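Local coordinates for protein enoyl-CoA hydratase (Geobacillus kaustophilus, PDB 2PPY) that probably hydrates the double bond of enoyl-CoA thioesters during fatty acid beta-oxidation, as a member of the crotonase-like enoyl-CoA hydratase/isomerase family, at residues A[176-180]-A[181-185]. Numbering follows the deposited sequence.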
ATOM      1  N   GLN A 176      -2.102 -27.275  20.382  1.00 16.60           N
ATOM      2  CA  GLN A 176      -0.653 -27.385  20.259  1.00 17.22           C
ATOM      3  C   GLN A 176      -0.191 -26.994  18.858  1.00 19.91           C
ATOM      4  O   GLN A 176       0.730 -26.193  18.705  1.00 25.02           O
ATOM      5  CB  GLN A 176      -0.188 -28.817  20.557  1.00 23.90           C
ATOM      6  CG  GLN A 176      -0.336 -29.276  22.011  1.00 26.67           C
ATOM      7  CD  GLN A 176      -1.784 -29.457  22.444  1.00 27.49           C
ATOM      8  OE1 GLN A 176      -2.629 -29.888  21.659  1.00 26.32           O
ATOM      9  NE2 GLN A 176      -2.068 -29.152  23.705  1.00 25.54           N
ATOM     10  N   GLU A 177      -0.826 -27.566  17.839  1.00 16.42           N
ATOM     11  CA  GLU A 177      -0.467 -27.261  16.457  1.00 17.13           C
ATOM     12  C   GLU A 177      -0.709 -25.782  16.194  1.00 20.61           C
ATOM     13  O   GLU A 177       0.056 -25.128  15.479  1.00 22.16           O
ATOM     14  CB  GLU A 177      -1.292 -28.117  15.492  1.00 16.50           C
ATOM     15  CG  GLU A 177      -1.118 -29.623  15.721  1.00 30.80           C
ATOM     16  CD  GLU A 177      -2.030 -30.475  14.851  1.00 33.58           C
ATOM     17  OE1 GLU A 177      -3.228 -30.147  14.740  1.00 31.91           O
ATOM     18  OE2 GLU A 177      -1.549 -31.483  14.289  1.00 40.19           O
ATOM     19  N   ALA A 178      -1.776 -25.251  16.784  1.00 15.58           N
ATOM     20  CA  ALA A 178      -2.105 -23.845  16.622  1.00 16.69           C
ATOM     21  C   ALA A 178      -0.970 -22.995  17.184  1.00 17.19           C
ATOM     22  O   ALA A 178      -0.583 -21.984  16.598  1.00 19.25           O
ATOM     23  CB  ALA A 178      -3.411 -23.527  17.346  1.00 20.06           C
ATOM     24  N   LEU A 179      -0.435 -23.411  18.326  1.00 16.15           N
ATOM     25  CA  LEU A 179       0.659 -22.678  18.950  1.00 18.02           C
ATOM     26  C   LEU A 179       1.916 -22.668  18.073  1.00 19.44           C
ATOM     27  O   LEU A 179       2.576 -21.638  17.933  1.00 22.16           O
ATOM     28  CB  LEU A 179       0.993 -23.287  20.319  1.00 16.59           C
ATOM     29  CG  LEU A 179       2.115 -22.586  21.097  1.00 18.65           C
ATOM     30  CD1 LEU A 179       1.710 -21.142  21.386  1.00 10.83           C
ATOM     31  CD2 LEU A 179       2.391 -23.339  22.403  1.00 14.54           C
ATOM     32  N   GLU A 180       2.251 -23.806  17.480  1.00 19.64           N
ATOM     33  CA  GLU A 180       3.446 -23.865  16.654  1.00 23.75           C
ATOM     34  C   GLU A 180       3.375 -23.033  15.375  1.00 23.39           C
ATOM     35  O   GLU A 180       4.403 -22.540  14.914  1.00 21.53           O
ATOM     36  CB  GLU A 180       3.815 -25.320  16.348  1.00 30.26           C
ATOM     37  CG  GLU A 180       2.678 -26.192  15.879  1.00 51.01           C
ATOM     38  CD  GLU A 180       2.950 -27.670  16.122  1.00 59.90           C
ATOM     39  OE1 GLU A 180       2.912 -28.099  17.297  1.00 63.56           O
ATOM     40  OE2 GLU A 180       3.210 -28.400  15.141  1.00 63.28           O
ATOM     41  N   ILE A 181       2.187 -22.844  14.808  1.00 19.80           N
ATOM     42  CA  ILE A 181       2.107 -22.033  13.594  1.00 18.29           C
ATOM     43  C   ILE A 181       1.784 -20.569  13.899  1.00 17.81           C
ATOM     44  O   ILE A 181       1.651 -19.750  12.986  1.00 18.19           O
ATOM     45  CB  ILE A 181       1.067 -22.578  12.592  1.00 14.71           C
ATOM     46  CG1 ILE A 181      -0.341 -22.480  13.181  1.00  5.29           C
ATOM     47  CG2 ILE A 181       1.410 -24.011  12.224  1.00 17.50           C
ATOM     48  CD1 ILE A 181      -1.440 -22.857  12.187  1.00 11.91           C
ATOM     49  N   GLY A 182       1.665 -20.244  15.182  1.00 15.04           N
ATOM     50  CA  GLY A 182       1.374 -18.876  15.576  1.00 14.43           C
ATOM     51  C   GLY A 182      -0.094 -18.489  15.558  1.00 14.36           C
ATOM     52  O   GLY A 182      -0.419 -17.304  15.602  1.00 16.11           O
ATOM     53  N   LEU A 183      -0.984 -19.476  15.502  1.00 12.88           N
ATOM     54  CA  LEU A 183      -2.421 -19.202  15.487  1.00 13.57           C
ATOM     55  C   LEU A 183      -2.890 -18.693  16.854  1.00 13.58           C
ATOM     56  O   LEU A 183      -3.828 -17.901  16.941  1.00 17.38           O
ATOM     57  CB  LEU A 183      -3.200 -20.464  15.117  1.00 10.69           C
ATOM     58  CG  LEU A 183      -4.426 -20.295  14.209  1.00 16.55           C
ATOM     59  CD1 LEU A 183      -5.349 -21.483  14.417  1.00 10.84           C
ATOM     60  CD2 LEU A 183      -5.165 -19.008  14.506  1.00  9.51           C
ATOM     61  N   VAL A 184      -2.256 -19.176  17.920  1.00 17.57           N
ATOM     62  CA  VAL A 184      -2.575 -18.731  19.280  1.00 12.55           C
ATOM     63  C   VAL A 184      -1.254 -18.280  19.874  1.00 13.44           C
ATOM     64  O   VAL A 184      -0.197 -18.693  19.392  1.00 14.01           O
ATOM     65  CB  VAL A 184      -3.176 -19.868  20.162  1.00 13.14           C
ATOM     66  CG1 VAL A 184      -4.466 -20.376  19.535  1.00  6.51           C
ATOM     67  CG2 VAL A 184      -2.168 -21.010  20.340  1.00 10.59           C
ATOM     68  N   ASN A 185      -1.306 -17.437  20.904  1.00 12.86           N
ATOM     69  CA  ASN A 185      -0.089 -16.936  21.551  1.00 15.14           C
ATOM     70  C   ASN A 185       0.334 -17.745  22.773  1.00 18.45           C
ATOM     71  O   ASN A 185       1.495 -17.703  23.179  1.00 17.31           O
ATOM     72  CB  ASN A 185      -0.271 -15.482  21.986  1.00 14.39           C
ATOM     73  CG  ASN A 185      -0.754 -14.598  20.861  1.00 20.64           C
ATOM     74  OD1 ASN A 185      -1.939 -14.590  20.528  1.00 17.82           O
ATOM     75  ND2 ASN A 185       0.168 -13.854  20.259  1.00 18.03           N
TER
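A Schellman motif ends helix 175-181, bringing Leu183 N back onto Ala178 O at 2.8 Å. The nitrogen approaches near the C=O direction (153°), but the bond is bent at the hydrogen, 139°. The second bond, Gly182 N to Leu179 O, is longer, 3.2 Å, and comes from above the carbonyl plane, though straighter at the hydrogen. At Gly182 phi is positive and a CB would press on the carbonyl oxygen of Ile181, which accounts for the glycine.

Beyond the glycine the chain doubles back along the helix. Leu183 CB comes to 3.8 Å from Ala178 CB, and Val184 CG1 lies against the same methyl. The other Val184 branch, CG2, sits over the backbone of Leu179, 3.6 Å from its CA. Ile181 CG1, wedged between its own N and carbonyl carbon (chi1 65°), runs back beside Ala178 O at 3.5 Å, and its side chain also packs on Ile173 and Ile158. A serine here would probably lose that apolar cover, opening a gap beside Ile158 and leaving Ala178 O less shielded.

Ile135 takes up Ala178, Leu183 and Val184 together, while Asn185 bonds Arg126 N through OD1 and Ser161 OG of the second subunit through ND2. The helix end is thus closed by backbone bonds to carbonyls of its last turn and sealed by Ala178 against Leu183, strand 186-188 following directly.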